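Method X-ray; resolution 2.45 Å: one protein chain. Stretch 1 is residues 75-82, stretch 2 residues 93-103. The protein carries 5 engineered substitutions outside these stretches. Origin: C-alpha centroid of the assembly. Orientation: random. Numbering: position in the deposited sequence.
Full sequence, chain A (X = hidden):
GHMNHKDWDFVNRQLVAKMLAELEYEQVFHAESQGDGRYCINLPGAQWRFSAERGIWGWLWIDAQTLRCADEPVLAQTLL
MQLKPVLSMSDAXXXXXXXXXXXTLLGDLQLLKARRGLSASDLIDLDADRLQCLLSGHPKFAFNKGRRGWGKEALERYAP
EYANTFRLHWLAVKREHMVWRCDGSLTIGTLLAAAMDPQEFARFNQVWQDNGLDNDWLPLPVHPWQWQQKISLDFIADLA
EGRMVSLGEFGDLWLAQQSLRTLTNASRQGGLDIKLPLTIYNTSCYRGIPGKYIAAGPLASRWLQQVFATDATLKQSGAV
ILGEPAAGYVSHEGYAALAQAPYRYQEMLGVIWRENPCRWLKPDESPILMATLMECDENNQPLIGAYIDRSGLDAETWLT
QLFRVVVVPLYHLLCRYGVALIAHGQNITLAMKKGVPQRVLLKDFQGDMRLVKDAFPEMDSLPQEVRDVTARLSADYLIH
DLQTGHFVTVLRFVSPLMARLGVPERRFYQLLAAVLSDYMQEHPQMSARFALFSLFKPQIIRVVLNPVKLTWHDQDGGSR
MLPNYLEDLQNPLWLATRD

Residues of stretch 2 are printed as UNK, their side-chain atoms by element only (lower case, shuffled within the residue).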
ATOM      1  N   LEU A  75     -17.275 -22.905  10.948  1.00 56.19           N
ATOM      2  CA  LEU A  75     -16.541 -21.788  10.372  1.00 55.36           C
ATOM      3  C   LEU A  75     -15.050 -22.090  10.404  1.00 53.30           C
ATOM      4  O   LEU A  75     -14.540 -22.646  11.381  1.00 51.20           O
ATOM      5  CB  LEU A  75     -16.826 -20.487  11.132  1.00 59.28           C
ATOM      6  CG  LEU A  75     -18.294 -20.058  11.169  1.00 62.19           C
ATOM      7  CD1 LEU A  75     -18.486 -18.898  12.136  1.00 62.14           C
ATOM      8  CD2 LEU A  75     -18.783 -19.687   9.775  1.00 56.67           C
ATOM      9  N   ALA A  76     -14.356 -21.720   9.324  1.00 50.01           N
ATOM     10  CA  ALA A  76     -12.909 -21.897   9.281  1.00 51.00           C
ATOM     11  C   ALA A  76     -12.227 -21.087  10.374  1.00 51.25           C
ATOM     12  O   ALA A  76     -11.258 -21.547  10.990  1.00 50.83           O
ATOM     13  CB  ALA A  76     -12.371 -21.497   7.908  1.00 53.45           C
ATOM     14  N   GLN A  77     -12.723 -19.874  10.630  1.00 54.44           N
ATOM     15  CA  GLN A  77     -12.162 -19.052  11.695  1.00 56.50           C
ATOM     16  C   GLN A  77     -12.179 -19.793  13.027  1.00 54.47           C
ATOM     17  O   GLN A  77     -11.199 -19.755  13.781  1.00 51.29           O
ATOM     18  CB  GLN A  77     -12.940 -17.740  11.793  1.00 61.02           C
ATOM     19  CG  GLN A  77     -12.420 -16.785  12.845  1.00 68.19           C
ATOM     20  CD  GLN A  77     -13.396 -16.574  13.979  1.00 69.94           C
ATOM     21  OE1 GLN A  77     -14.021 -17.516  14.459  1.00 69.60           O
ATOM     22  NE2 GLN A  77     -13.538 -15.326  14.414  1.00 76.25           N
ATOM     23  N   THR A  78     -13.280 -20.484  13.328  1.00 54.92           N
ATOM     24  CA  THR A  78     -13.371 -21.234  14.577  1.00 52.44           C
ATOM     25  C   THR A  78     -12.301 -22.317  14.641  1.00 54.99           C
ATOM     26  O   THR A  78     -11.627 -22.481  15.665  1.00 56.08           O
ATOM     27  CB  THR A  78     -14.765 -21.848  14.716  1.00 52.57           C
ATOM     28  OG1 THR A  78     -15.759 -20.832  14.534  1.00 54.01           O
ATOM     29  CG2 THR A  78     -14.943 -22.476  16.092  1.00 51.75           C
ATOM     30  N   LEU A  79     -12.130 -23.069  13.550  1.00 52.40           N
ATOM     31  CA  LEU A  79     -11.133 -24.133  13.536  1.00 52.19           C
ATOM     32  C   LEU A  79      -9.728 -23.572  13.716  1.00 51.38           C
ATOM     33  O   LEU A  79      -8.916 -24.135  14.459  1.00 54.75           O
ATOM     34  CB  LEU A  79     -11.227 -24.925  12.233  1.00 50.50           C
ATOM     35  CG  LEU A  79     -10.136 -25.979  12.016  1.00 47.88           C
ATOM     36  CD1 LEU A  79     -10.153 -27.023  13.128  1.00 47.12           C
ATOM     37  CD2 LEU A  79     -10.298 -26.634  10.662  1.00 48.10           C
ATOM     38  N   LEU A  80      -9.421 -22.464  13.037  1.00 45.90           N
ATOM     39  CA  LEU A  80      -8.102 -21.857  13.177  1.00 48.02           C
ATOM     40  C   LEU A  80      -7.811 -21.508  14.631  1.00 49.27           C
ATOM     41  O   LEU A  80      -6.699 -21.737  15.121  1.00 50.46           O
ATOM     42  CB  LEU A  80      -8.004 -20.614  12.290  1.00 47.98           C
ATOM     43  CG  LEU A  80      -6.674 -19.853  12.307  1.00 54.53           C
ATOM     44  CD1 LEU A  80      -5.510 -20.757  11.925  1.00 55.46           C
ATOM     45  CD2 LEU A  80      -6.741 -18.655  11.369  1.00 56.69           C
ATOM     46  N   MET A  81      -8.799 -20.959  15.343  1.00 51.88           N
ATOM     47  CA  MET A  81      -8.607 -20.662  16.759  1.00 55.68           C
ATOM     48  C   MET A  81      -8.398 -21.933  17.571  1.00 53.56           C
ATOM     49  O   MET A  81      -7.635 -21.929  18.544  1.00 53.84           O
ATOM     50  CB  MET A  81      -9.803 -19.874  17.300  1.00 59.15           C
ATOM     51  CG  MET A  81      -9.989 -18.504  16.659  1.00 64.78           C
ATOM     52  SD  MET A  81      -8.529 -17.451  16.790  1.00 73.46           S
ATOM     53  CE  MET A  81      -8.396 -17.243  18.563  1.00 74.23           C
ATOM     54  N   GLN A  82      -9.052 -23.030  17.188  1.00 52.68           N
ATOM     55  CA  GLN A  82      -8.840 -24.299  17.874  1.00 51.00           C
ATOM     56  C   GLN A  82      -7.455 -24.874  17.609  1.00 52.06           C
ATOM     57  O   GLN A  82      -6.992 -25.720  18.380  1.00 55.23           O
ATOM     58  CB  GLN A  82      -9.905 -25.311  17.449  1.00 53.64           C
ATOM     59  CG  GLN A  82     -11.326 -24.912  17.818  1.00 53.55           C
ATOM     60  CD  GLN A  82     -12.365 -25.798  17.160  1.00 54.59           C
ATOM     61  OE1 GLN A  82     -12.042 -26.631  16.314  1.00 53.78           O
ATOM     62  NE2 GLN A  82     -13.622 -25.623  17.546  1.00 57.40           N
ATOM     63  N   UNK A  93       0.880 -14.564  14.897  1.00 68.61           N
ATOM     64  CA  UNK A  93       0.829 -15.607  13.879  1.00 65.62           C
ATOM     65  C   UNK A  93      -0.607 -15.975  13.529  1.00 64.14           C
ATOM     66  O   UNK A  93      -0.893 -16.339  12.384  1.00 61.91           O
ATOM     67  c   UNK A  93       1.594 -16.844  14.355  1.00 68.20           C
ATOM     68  o   UNK A  93       2.955 -16.490  14.633  1.00 72.26           O
ATOM     69  c   UNK A  93       1.570 -17.945  13.299  1.00 64.41           C
ATOM     70  N   UNK A  94      -1.523 -15.883  14.496  1.00 65.60           N
ATOM     71  CA  UNK A  94      -2.926 -16.164  14.217  1.00 64.41           C
ATOM     72  C   UNK A  94      -3.537 -15.048  13.382  1.00 64.54           C
ATOM     73  O   UNK A  94      -4.287 -15.306  12.434  1.00 69.22           O
ATOM     74  c   UNK A  94      -5.186 -16.546  15.272  1.00 66.56           C
ATOM     75  c   UNK A  94      -3.694 -16.376  15.535  1.00 65.48           C
ATOM     76  c   UNK A  94      -3.150 -17.586  16.273  1.00 67.48           C
ATOM     77  N   UNK A  95      -3.234 -13.792  13.719  1.00 67.08           N
ATOM     78  CA  UNK A  95      -3.776 -12.674  12.954  1.00 68.13           C
ATOM     79  C   UNK A  95      -3.296 -12.717  11.510  1.00 66.81           C
ATOM     80  O   UNK A  95      -4.040 -12.358  10.591  1.00 70.09           O
ATOM     81  c   UNK A  95      -3.389 -11.350  13.612  1.00 68.22           C
ATOM     82  N   UNK A  96      -2.055 -13.157  11.291  1.00 65.30           N
ATOM     83  CA  UNK A  96      -1.559 -13.328   9.929  1.00 68.75           C
ATOM     84  C   UNK A  96      -2.383 -14.366   9.178  1.00 66.21           C
ATOM     85  O   UNK A  96      -2.773 -14.153   8.025  1.00 66.89           O
ATOM     86  c   UNK A  96       0.856 -12.645  10.438  1.00 84.85           C
ATOM     87  c   UNK A  96       2.303 -13.097  10.452  1.00 92.69           C
ATOM     88  o   UNK A  96       3.165 -12.319  10.916  1.00 95.65           O
ATOM     89  c   UNK A  96      -0.086 -13.734   9.955  1.00 74.06           C
ATOM     90  o   UNK A  96       2.579 -14.229  10.000  1.00 94.56           O
ATOM     91  N   UNK A  97      -2.653 -15.505   9.819  1.00 63.15           N
ATOM     92  CA  UNK A  97      -3.397 -16.571   9.158  1.00 62.08           C
ATOM     93  C   UNK A  97      -4.869 -16.217   9.009  1.00 56.37           C
ATOM     94  O   UNK A  97      -5.533 -16.717   8.094  1.00 57.76           O
ATOM     95  n   UNK A  97      -1.316 -19.276  10.790  1.00 67.81           N
ATOM     96  n   UNK A  97       0.137 -19.148   9.221  1.00 67.49           N
ATOM     97  c   UNK A  97      -0.948 -18.405   8.824  1.00 67.55           C
ATOM     98  c   UNK A  97      -0.111 -19.665  10.411  1.00 67.55           C
ATOM     99  c   UNK A  97      -1.870 -18.481   9.812  1.00 66.94           C
ATOM    100  c   UNK A  97      -3.235 -17.877   9.933  1.00 65.90           C
ATOM    101  N   UNK A  98      -5.396 -15.365   9.889  1.00 54.11           N
ATOM    102  CA  UNK A  98      -6.757 -14.869   9.713  1.00 55.45           C
ATOM    103  C   UNK A  98      -6.895 -14.132   8.391  1.00 52.28           C
ATOM    104  O   UNK A  98      -7.820 -14.392   7.613  1.00 55.16           O
ATOM    105  s   UNK A  98      -8.956 -15.691  12.000  1.00 70.92           S
ATOM    106  c   UNK A  98      -7.134 -13.950  10.875  1.00 58.19           C
ATOM    107  c   UNK A  98      -7.477 -14.677  12.150  1.00 64.24           C
ATOM    108  c   UNK A  98      -8.916 -16.473  13.610  1.00 69.63           C
ATOM    109  N   UNK A  99      -5.981 -13.199   8.121  1.00 52.05           N
ATOM    110  CA  UNK A  99      -6.030 -12.463   6.863  1.00 55.42           C
ATOM    111  C   UNK A  99      -5.875 -13.401   5.676  1.00 51.23           C
ATOM    112  O   UNK A  99      -6.615 -13.295   4.691  1.00 51.56           O
ATOM    113  c   UNK A  99      -4.954 -11.378   6.855  1.00 60.77           C
ATOM    114  c   UNK A  99      -4.145  -9.199   7.853  1.00 71.55           C
ATOM    115  n   UNK A  99      -4.452  -8.030   8.405  1.00 72.55           N
ATOM    116  c   UNK A  99      -5.249 -10.235   7.812  1.00 65.72           C
ATOM    117  o   UNK A  99      -3.029  -9.442   7.390  1.00 74.05           O
ATOM    118  N   UNK A 100      -4.921 -14.334   5.752  1.00 49.66           N
ATOM    119  CA  UNK A 100      -4.811 -15.355   4.715  1.00 51.29           C
ATOM    120  C   UNK A 100      -6.080 -16.193   4.640  1.00 49.37           C
ATOM    121  O   UNK A 100      -6.524 -16.569   3.550  1.00 47.11           O
ATOM    122  c   UNK A 100      -2.286 -15.502   4.863  1.00 65.37           C
ATOM    123  o   UNK A 100      -1.282 -15.977   5.436  1.00 70.86           O
ATOM    124  c   UNK A 100      -3.601 -16.249   4.974  1.00 55.85           C
ATOM    125  o   UNK A 100      -2.254 -14.443   4.202  1.00 70.32           O
ATOM    126  N   UNK A 101      -6.681 -16.496   5.794  1.00 48.14           N
ATOM    127  CA  UNK A 101      -7.915 -17.274   5.811  1.00 43.26           C
ATOM    128  C   UNK A 101      -9.045 -16.517   5.129  1.00 45.63           C
ATOM    129  O   UNK A 101      -9.764 -17.075   4.291  1.00 49.36           O
ATOM    130  c   UNK A 101      -9.576 -18.436   7.479  1.00 48.86           C
ATOM    131  c   UNK A 101      -8.293 -17.626   7.252  1.00 45.96           C
ATOM    132  c   UNK A 101      -9.455 -19.221   8.774  1.00 50.65           C
ATOM    133  c   UNK A 101     -10.830 -17.563   7.535  1.00 47.76           C
ATOM    134  N   UNK A 102      -9.228 -15.244   5.483  1.00 45.08           N
ATOM    135  CA  UNK A 102     -10.332 -14.482   4.914  1.00 45.50           C
ATOM    136  C   UNK A 102     -10.059 -14.106   3.465  1.00 44.19           C
ATOM    137  O   UNK A 102     -10.998 -13.993   2.668  1.00 44.36           O
ATOM    138  c   UNK A 102     -12.659 -13.967   7.034  1.00 44.90           C
ATOM    139  c   UNK A 102     -10.697 -13.453   8.282  1.00 46.81           C
ATOM    140  c   UNK A 102     -11.334 -13.556   7.050  1.00 43.67           C
ATOM    141  c   UNK A 102     -13.333 -14.265   8.202  1.00 43.89           C
ATOM    142  c   UNK A 102     -10.608 -13.239   5.760  1.00 44.47           C
ATOM    143  c   UNK A 102     -12.684 -14.153   9.411  1.00 44.75           C
ATOM    144  o   UNK A 102     -13.360 -14.450  10.574  1.00 51.90           O
ATOM    145  c   UNK A 102     -11.366 -13.748   9.461  1.00 44.07           C
ATOM    146  N   UNK A 103      -8.790 -13.920   3.098  1.00 42.48           N
ATOM    147  CA  UNK A 103      -8.460 -13.755   1.688  1.00 40.94           C
ATOM    148  C   UNK A 103      -8.861 -14.983   0.880  1.00 41.70           C
ATOM    149  O   UNK A 103      -9.276 -14.859  -0.277  1.00 40.77           O
ATOM    150  c   UNK A 103      -6.966 -13.477   1.519  1.00 36.84           C
TER

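Position 93 carries two carbons and one oxygen, the first carbon bearing both the oxygen and the other carbon, and its side chain makes no contact with stretch 1: Thr93, whose hydroxyl is hydrogen-bonded elsewhere in the structure. Position 94 has three carbons forked at the first, with CB directed toward stretch 1, and one branch rests on the sulfur of Met81. This is Val94; its CG1 lies 3.8 Å from Met81 SD.

Position 95 has a single carbon pointing away, so it is Ala95. Position 96 has three carbons ending in two oxygens, an acid out of reach of the partner: Glu96.

At position 97 one carbon leads to a five-membered ring of three carbons and two nitrogens. CB points toward stretch 1 and touches a methyl of Leu80, but the ring beyond it leads off from the partner. This is His97, and the contact, His97 CB to Leu80 CD2 at 3.9 Å, uses the base of the side chain.

Position 98 is an unbranched chain of two carbons, a sulfur and a last carbon. It leaves CA sideways, but its end swings nearer and meets Gln77, Leu80 and Met81. It is Met98: CE lies 3.3 Å from Met81 SD and 3.6 Å from Gln77 CG, and SD lies 3.8 Å from Leu80 CD2.

Position 99 has three carbons, the third holding one oxygen and one nitrogen, and touches nothing here: Gln99. Position 100, two carbons with two oxygens on the second, is likewise out of reach: Asp100.

Position 101 has four carbons forked at the second; its CB points toward stretch 1, and one branch end meets Ala76, Gln77 and Leu80. It is Leu101, with CD1 3.8 Å from both Ala76 CB and Leu80 CD2. Position 102 has one carbon leading to a ring of six carbons that bears one oxygen, which reaches Gln77. It is Tyr102, whose OH sits 3.4 Å from Gln77 CG. Position 103, one carbon far from the partner, is Ala103.

The helices run nearly antiparallel, at 155°. Leu80 is the knob, seated among Val94, His97, Met98 and Leu101, spaced three and four apart on one helical face. Small Ala76 packs against Leu101 one turn before the knob, while flexible methionines from both helices meet beside it. No hydrogen bond crosses. The rule is shape: 397 Å² of buried surface rests mainly on side-chain packing, with Leu101 CD1 also against backbone Ala76 O (3.7 Å) and Gln77 N (3.8 Å). The Tyr102 hydroxyl, hydrogen-bonded elsewhere, still packs on Gln77.

Stretch 2 (93-103) TVAEHMQDLYA
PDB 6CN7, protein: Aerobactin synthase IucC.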